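Side-chain contacts in cellulase IBT99 (Metagenomes, PDB 6WBT), which probably hydrolyses 6-phospho-alpha-glucosides, as a family 4 glycoside hydrolase that binds NAD, glucose 6-phosphate and a manganese ion: residues A50-V53 / K54-K58; G363-D367 / R368-P372; R416-S420 / S421-K425. All blocks are in the same frame, centred on the assembly; numbering follows the deposited sequence.

Interaction 1 of 3, residues A50-V53 / K54-K58; sequences ALIV and KEVIK
K54 gives its backbone N-H to the carbonyl of A50, four residues back, with K54 N 2.9 Å from A50 O. Its side chain then runs past the same oxygen: with CG anti to the carbonyl carbon (chi1 -67°), K54 CG lies 3.2 Å from A50 O and CD also stays beside it. Beyond CG the chain is fully extended and heads back toward the N-terminal end of the helix; the K54 side chain also touches L66 of strand 66-69. E55 repeats the backbone step to L51 O at a longer 3.2 Å from E55 N. E55 CB sits 3.4 Å from I52 O, but CG, set anti to the backbone N, leads the carboxylate off segment 50-53. Both segments belong to helix 43-60, the connecting helix of a beta-alpha-beta unit between strands 33-39 and 66-69 in the Rossmann-type part of the enzyme, which explains the unbroken i to i+4 ladder. At V56 the ladder bond runs from V56 N to I52 O. One methyl branch, V56 CG2, leans back over I52 O, and I52 CG2 on the previous turn lies 4.4 Å from V56 CG2. This apolar strip is buried, with L313 touching both I52 and V56 and helix 17-25 bordering the same flank. I57 closes the series: I57 N donates to V53 O at 2.8 Å in a fairly straight bond (N-H...O 163°). Its CG1 passes alongside that carbonyl oxygen, and from there the terminal methyl I57 CD1 meets V53 CG1 at 4.2 Å, a methyl-to-methyl touch on the side of the helix where both residues also press on L66.

Interaction 2 of 3, residues G363-D367 / R368-P372; sequences GYVTD and RGVEP
A beta hairpin joins strand 358-366 to strand 369-372 through a type I turn, T366 to G369, and T366 and R368 already meet inside it. T366 OG1, lodged between its own backbone N and carbonyl carbon (chi1 79°), accepts from R368 N at 3.0 Å, the ring of an ST turn, and donates to G369 O at 2.9 Å. G369 O also takes T366 N, so two donors of one residue grip it. The hydroxyl has a third neighbour: the R368 guanidinium folds back over the turn and lays one face on T366 OG1, which stands 3.5 Å from its plane, over the centre. R368 NH2 then reaches E371 OE2 at 3.1 Å, a weakly directed salt bridge, whereas D367 OD1 lies a long 3.7 Å from R368 NH1, well out of the guanidinium plane, with charge alone acting there. Farther from the turn, Y364 and E371 form a hydrogen-bonded pair, each N-H reaching the other's carbonyl oxygen. On the face bearing V365 and V370, V365 CG2 meets V370 CG2 at 4.4 Å, and V370 CG1 rests on G363 CA at 4.0 Å, where glycine leaves room for it. Of the polar ends, E371 has its strongest partner in R339 of the second subunit, and Y364 OH is hydrogen-bonded to E371 of that subunit. Strand 358-366 pairs on its other side with strand 338-345, whose V342 and V344 pack against V370, while 369-372 forms the edge of this chain's sheet, where P372 makes backbone hydrogen bonds with the second subunit.

Interaction 3 of 3, residues R416-S420 / S421-K425; sequences RTIPS and SLVAK
S420 caps helix 421-434, and its short side chain meets the first turn atom by atom. S420 CB lies beside the start of the helix, nearest to S421 N and then 3.9 Å from L422 N; from it the hydroxyl turns into the position between backbone N and carbonyl carbon (chi1 63°). That torsion brings S420 OG to V423 N, three residues ahead, at 3.4 Å; the N-cap bond is weak in length yet nearly straight, at 164°. V423 CG2 and L422 CB also lie beside S420 OG, the latter at 3.9 Å. The cap gives an acceptor to an amide of the first turn, which has no carbonyl earlier in its own helix to bond to. S420 O serves the next amide, taking A424 N at 3.2 Å, the first i to i+4 bond of the helix. Ahead of the cap, the loop residues add apolar contacts. P419 sets its ring at about a right angle across V423, P419 CG touching V423 CG2 at 3.9 Å. I418 points toward the helix, and its branch CG2, anti to the backbone N, lands on A424, with I418 CG2 3.6 Å from A424 N and 3.8 Å from A424 CB. Helix 405-414 packs against this turn: its F412 and T413 touch A424, and the hydroxyl of T413 is hydrogen-bonded to S421 OG. The third subunit also borders it: D274 of that subunit makes a weak hydrogen bond to S420 OG, and its M257 packs on S421 and L422.

The three contacts are local and lie in series along the chain, none touching another. Interaction 1 belongs to the Rossmann-type part, and the side chain of A50 there lies about 11 Å from the bound NAD; its centre is 32 Å from that of interaction 2 and 46 Å from that of interaction 3, on the opposite side of the chain's centre. Interactions 2 and 3 have centres 39 Å apart and nearest atoms about 25 Å apart. Both meet other copies of the protein, 363-372 the second subunit and 416-425 the third, whereas 50-58 touches none. None supplies residues of the glucose 6-phosphate pocket or the manganese ligands C171 and H201.

Interaction 1 of 3, residues A50-V53 / K54-K58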
loop_
_atom_site.group_PDB
_atom_site.type_symbol
_atom_site.label_atom_id
_atom_site.label_comp_id
_atom_site.label_asym_id
_atom_site.label_seq_id
_atom_site.Cartn_x
_atom_site.Cartn_y
_atom_site.Cartn_z
ATOM N N ALA A 50 30.485 40.561 -4.118
ATOM C CA ALA A 50 29.668 41.705 -3.728
ATOM C C ALA A 50 30.011 42.943 -4.544
ATOM O O ALA A 50 29.152 43.808 -4.749
ATOM C CB ALA A 50 29.837 41.990 -2.235
ATOM N N LEU A 51 31.257 43.049 -5.013
ATOM C CA LEU A 51 31.628 44.155 -5.890
ATOM C C LEU A 51 30.819 44.127 -7.180
ATOM O O LEU A 51 30.407 45.175 -7.689
ATOM C CB LEU A 51 33.124 44.103 -6.196
ATOM C CG LEU A 51 34.072 44.247 -5.006
ATOM C CD1 LEU A 51 35.463 43.764 -5.376
ATOM C CD2 LEU A 51 34.113 45.689 -4.526
ATOM N N ILE A 52 30.581 42.932 -7.722
ATOM C CA ILE A 52 29.778 42.813 -8.934
ATOM C C ILE A 52 28.307 43.042 -8.621
ATOM O O ILE A 52 27.580 43.661 -9.407
ATOM C CB ILE A 52 30.009 41.444 -9.595
ATOM C CG1 ILE A 52 31.502 41.124 -9.639
ATOM C CG2 ILE A 52 29.423 41.423 -10.998
ATOM C CD1 ILE A 52 31.801 39.760 -10.193
ATOM N N VAL A 53 27.842 42.545 -7.471
ATOM C CA VAL A 53 26.448 42.737 -7.083
ATOM C C VAL A 53 26.141 44.221 -6.922
ATOM O O VAL A 53 25.071 44.696 -7.323
ATOM C CB VAL A 53 26.136 41.949 -5.797
ATOM C CG1 VAL A 53 24.692 42.168 -5.373
ATOM C CG2 VAL A 53 26.413 40.468 -6.004
ATOM N N LYS A 54 27.076 44.978 -6.341
ATOM C CA LYS A 54 26.903 46.424 -6.254
ATOM C C LYS A 54 26.873 47.056 -7.640
ATOM O O LYS A 54 26.113 48.001 -7.883
ATOM C CB LYS A 54 28.018 47.038 -5.407
ATOM C CG LYS A 54 27.974 46.643 -3.942
ATOM C CD LYS A 54 29.239 47.062 -3.214
ATOM C CE LYS A 54 29.234 46.569 -1.777
ATOM N NZ LYS A 54 30.508 46.887 -1.074
ATOM N N GLU A 55 27.690 46.544 -8.562
ATOM C CA GLU A 55 27.676 47.056 -9.928
ATOM C C GLU A 55 26.388 46.678 -10.650
ATOM O O GLU A 55 25.899 47.447 -11.485
ATOM C CB GLU A 55 28.891 46.535 -10.696
ATOM C CG GLU A 55 29.367 47.448 -11.814
ATOM C CD GLU A 55 29.961 48.745 -11.296
ATOM O OE1 GLU A 55 29.871 49.769 -12.006
ATOM O OE2 GLU A 55 30.513 48.741 -10.175
ATOM N N VAL A 56 25.830 45.504 -10.346
ATOM C CA VAL A 56 24.539 45.124 -10.912
ATOM C C VAL A 56 23.429 45.988 -10.327
ATOM O O VAL A 56 22.531 46.443 -11.046
ATOM C CB VAL A 56 24.273 43.626 -10.680
ATOM C CG1 VAL A 56 22.860 43.261 -11.110
ATOM C CG2 VAL A 56 25.294 42.783 -11.427
ATOM N N ILE A 57 23.471 46.225 -9.013
ATOM C CA ILE A 57 22.494 47.106 -8.381
ATOM C C ILE A 57 22.618 48.519 -8.937
ATOM O O ILE A 57 21.614 49.195 -9.189
ATOM C CB ILE A 57 22.665 47.077 -6.850
ATOM C CG1 ILE A 57 22.206 45.729 -6.291
ATOM C CG2 ILE A 57 21.906 48.221 -6.194
ATOM C CD1 ILE A 57 22.351 45.608 -4.793
ATOM N N LYS A 58 23.851 48.980 -9.158
ATOM C CA LYS A 58 24.061 50.317 -9.699
ATOM C C LYS A 58 23.560 50.447 -11.132
ATOM O O LYS A 58 23.337 51.570 -11.599
ATOM C CB LYS A 58 25.547 50.676 -9.623
ATOM C CG LYS A 58 25.860 52.146 -9.846
ATOM C CD LYS A 58 24.930 53.034 -9.035
ATOM C CE LYS A 58 25.521 54.416 -8.833
ATOM N NZ LYS A 58 26.692 54.376 -7.915
#

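Interaction 2 of 3, residues G363-D367 / R368-P372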
loop_
_atom_site.group_PDB
_atom_site.type_symbol
_atom_site.label_atom_id
_atom_site.label_comp_id
_atom_site.label_asym_id
_atom_site.label_seq_id
_atom_site.Cartn_x
_atom_site.Cartn_y
_atom_site.Cartn_z
ATOM N N GLY A 363 3.834 20.830 -9.327
ATOM C CA GLY A 363 3.017 21.270 -8.212
ATOM C C GLY A 363 2.721 22.750 -8.323
ATOM O O GLY A 363 3.427 23.499 -9.005
ATOM N N TYR A 364 1.658 23.164 -7.640
ATOM C CA TYR A 364 1.209 24.551 -7.645
ATOM C C TYR A 364 1.780 25.265 -6.426
ATOM O O TYR A 364 1.461 24.908 -5.286
ATOM C CB TYR A 364 -0.318 24.627 -7.658
ATOM C CG TYR A 364 -0.939 24.120 -8.943
ATOM C CD1 TYR A 364 -1.131 22.760 -9.156
ATOM C CD2 TYR A 364 -1.329 25.000 -9.943
ATOM C CE1 TYR A 364 -1.695 22.294 -10.329
ATOM C CE2 TYR A 364 -1.894 24.542 -11.119
ATOM C CZ TYR A 364 -2.075 23.188 -11.306
ATOM O OH TYR A 364 -2.637 22.727 -12.474
ATOM N N VAL A 365 2.621 26.266 -6.669
ATOM C CA VAL A 365 3.295 26.993 -5.597
ATOM C C VAL A 365 2.311 27.989 -4.992
ATOM O O VAL A 365 1.913 28.958 -5.643
ATOM C CB VAL A 365 4.556 27.700 -6.105
ATOM C CG1 VAL A 365 5.170 28.543 -4.999
ATOM C CG2 VAL A 365 5.560 26.683 -6.626
ATOM N N THR A 366 1.921 27.753 -3.745
ATOM C CA THR A 366 1.046 28.641 -2.998
ATOM C C THR A 366 1.847 29.363 -1.923
ATOM O O THR A 366 3.007 29.044 -1.657
ATOM C CB THR A 366 -0.112 27.863 -2.361
ATOM O OG1 THR A 366 0.352 27.203 -1.177
ATOM C CG2 THR A 366 -0.648 26.821 -3.330
ATOM N N ASP A 367 1.207 30.348 -1.289
ATOM C CA ASP A 367 1.854 31.033 -0.175
ATOM C C ASP A 367 1.952 30.162 1.070
ATOM O O ASP A 367 2.546 30.599 2.064
ATOM C CB ASP A 367 1.112 32.330 0.159
ATOM C CG ASP A 367 -0.264 32.082 0.741
ATOM O OD1 ASP A 367 -1.063 31.365 0.103
ATOM O OD2 ASP A 367 -0.543 32.600 1.843
ATOM N N ARG A 368 1.387 28.955 1.042
ATOM C CA ARG A 368 1.459 28.019 2.152
ATOM C C ARG A 368 2.410 26.860 1.892
ATOM O O ARG A 368 2.647 26.058 2.801
ATOM C CB ARG A 368 0.061 27.462 2.461
ATOM C CG ARG A 368 -1.046 28.505 2.433
ATOM C CD ARG A 368 -2.415 27.846 2.445
ATOM N NE ARG A 368 -2.586 26.930 1.320
ATOM C CZ ARG A 368 -3.045 27.292 0.126
ATOM N NH1 ARG A 368 -3.384 28.553 -0.104
ATOM N NH2 ARG A 368 -3.168 26.392 -0.840
ATOM N N GLY A 369 2.952 26.751 0.684
ATOM C CA GLY A 369 3.817 25.666 0.289
ATOM C C GLY A 369 3.461 25.200 -1.105
ATOM O O GLY A 369 2.891 25.948 -1.900
ATOM N N VAL A 370 3.797 23.948 -1.396
ATOM C CA VAL A 370 3.526 23.340 -2.692
ATOM C C VAL A 370 2.377 22.354 -2.549
ATOM O O VAL A 370 2.332 21.564 -1.598
ATOM C CB VAL A 370 4.778 22.644 -3.257
ATOM C CG1 VAL A 370 4.443 21.931 -4.558
ATOM C CG2 VAL A 370 5.894 23.651 -3.468
ATOM N N GLU A 371 1.442 22.402 -3.498
ATOM C CA GLU A 371 0.365 21.422 -3.586
ATOM C C GLU A 371 0.636 20.494 -4.762
ATOM O O GLU A 371 0.304 20.830 -5.909
ATOM C CB GLU A 371 -0.991 22.116 -3.748
ATOM C CG GLU A 371 -1.498 22.771 -2.474
ATOM C CD GLU A 371 -2.917 23.286 -2.608
ATOM O OE1 GLU A 371 -3.356 23.535 -3.750
ATOM O OE2 GLU A 371 -3.596 23.434 -1.570
ATOM N N PRO A 372 1.241 19.330 -4.540
ATOM C CA PRO A 372 1.572 18.441 -5.656
ATOM C C PRO A 372 0.347 17.718 -6.192
ATOM O O PRO A 372 -0.585 17.385 -5.457
ATOM C CB PRO A 372 2.564 17.445 -5.036
ATOM C CG PRO A 372 2.928 18.014 -3.685
ATOM C CD PRO A 372 1.748 18.818 -3.260
#

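Interaction 3 of 3, residues R416-S420 / S421-K425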
loop_
_atom_site.group_PDB
_atom_site.type_symbol
_atom_site.label_atom_id
_atom_site.label_comp_id
_atom_site.label_asym_id
_atom_site.label_seq_id
_atom_site.Cartn_x
_atom_site.Cartn_y
_atom_site.Cartn_z
ATOM N N ARG A 416 24.159 2.787 -9.725
ATOM C CA ARG A 416 24.365 2.155 -11.025
ATOM C C ARG A 416 25.740 2.471 -11.598
ATOM O O ARG A 416 26.289 1.667 -12.362
ATOM C CB ARG A 416 23.275 2.593 -12.004
ATOM C CG ARG A 416 21.861 2.260 -11.559
ATOM C CD ARG A 416 20.848 2.575 -12.648
ATOM N NE ARG A 416 21.058 1.759 -13.840
ATOM C CZ ARG A 416 20.516 0.560 -14.029
ATOM N NH1 ARG A 416 19.729 0.033 -13.101
ATOM N NH2 ARG A 416 20.761 -0.112 -15.145
ATOM N N THR A 417 26.306 3.630 -11.254
ATOM C CA THR A 417 27.628 3.988 -11.763
ATOM C C THR A 417 28.697 3.035 -11.244
ATOM O O THR A 417 29.620 2.667 -11.981
ATOM C CB THR A 417 27.962 5.432 -11.381
ATOM O OG1 THR A 417 27.027 6.322 -12.004
ATOM C CG2 THR A 417 29.372 5.797 -11.821
ATOM N N ILE A 418 28.581 2.615 -9.989
ATOM C CA ILE A 418 29.552 1.709 -9.381
ATOM C C ILE A 418 29.297 0.298 -9.897
ATOM O O ILE A 418 28.185 -0.227 -9.740
ATOM C CB ILE A 418 29.481 1.765 -7.848
ATOM C CG1 ILE A 418 29.386 3.217 -7.375
ATOM C CG2 ILE A 418 30.696 1.087 -7.237
ATOM C CD1 ILE A 418 30.552 4.078 -7.796
ATOM N N PRO A 419 30.287 -0.352 -10.515
ATOM C CA PRO A 419 30.021 -1.674 -11.104
ATOM C C PRO A 419 29.886 -2.781 -10.073
ATOM O O PRO A 419 28.999 -3.633 -10.205
ATOM C CB PRO A 419 31.230 -1.891 -12.022
ATOM C CG PRO A 419 32.324 -1.095 -11.388
ATOM C CD PRO A 419 31.662 0.111 -10.775
ATOM N N SER A 420 30.740 -2.799 -9.051
ATOM C CA SER A 420 30.737 -3.868 -8.064
ATOM C C SER A 420 30.850 -3.275 -6.667
ATOM O O SER A 420 31.169 -2.096 -6.489
ATOM C CB SER A 420 31.882 -4.862 -8.307
ATOM O OG SER A 420 33.141 -4.231 -8.162
ATOM N N SER A 421 30.582 -4.117 -5.665
ATOM C CA SER A 421 30.742 -3.693 -4.278
ATOM C C SER A 421 32.209 -3.502 -3.920
ATOM O O SER A 421 32.529 -2.721 -3.016
ATOM C CB SER A 421 30.091 -4.710 -3.339
ATOM O OG SER A 421 30.228 -4.317 -1.985
ATOM N N LEU A 422 33.109 -4.207 -4.611
ATOM C CA LEU A 422 34.538 -4.044 -4.362
ATOM C C LEU A 422 35.013 -2.654 -4.771
ATOM O O LEU A 422 35.800 -2.025 -4.054
ATOM C CB LEU A 422 35.325 -5.127 -5.103
ATOM C CG LEU A 422 34.947 -6.583 -4.808
ATOM C CD1 LEU A 422 35.734 -7.552 -5.682
ATOM C CD2 LEU A 422 35.148 -6.907 -3.336
ATOM N N VAL A 423 34.546 -2.160 -5.920
ATOM C CA VAL A 423 34.880 -0.800 -6.330
ATOM C C VAL A 423 34.204 0.212 -5.413
ATOM O O VAL A 423 34.726 1.313 -5.196
ATOM C CB VAL A 423 34.495 -0.582 -7.806
ATOM C CG1 VAL A 423 34.947 0.791 -8.288
ATOM C CG2 VAL A 423 35.095 -1.677 -8.675
ATOM N N ALA A 424 33.047 -0.146 -4.849
ATOM C CA ALA A 424 32.348 0.752 -3.936
ATOM C C ALA A 424 33.145 0.999 -2.661
ATOM O O ALA A 424 33.082 2.098 -2.100
ATOM C CB ALA A 424 30.969 0.186 -3.598
ATOM N N LYS A 425 33.895 0.000 -2.190
ATOM C CA LYS A 425 34.679 0.178 -0.972
ATOM C C LYS A 425 35.929 1.012 -1.228
ATOM O O LYS A 425 36.265 1.893 -0.428
ATOM C CB LYS A 425 35.061 -1.181 -0.385
ATOM C CG LYS A 425 35.612 -1.110 1.032
ATOM C CD LYS A 425 36.334 -2.394 1.412
ATOM C CE LYS A 425 36.683 -2.422 2.891
ATOM N NZ LYS A 425 35.466 -2.527 3.741
#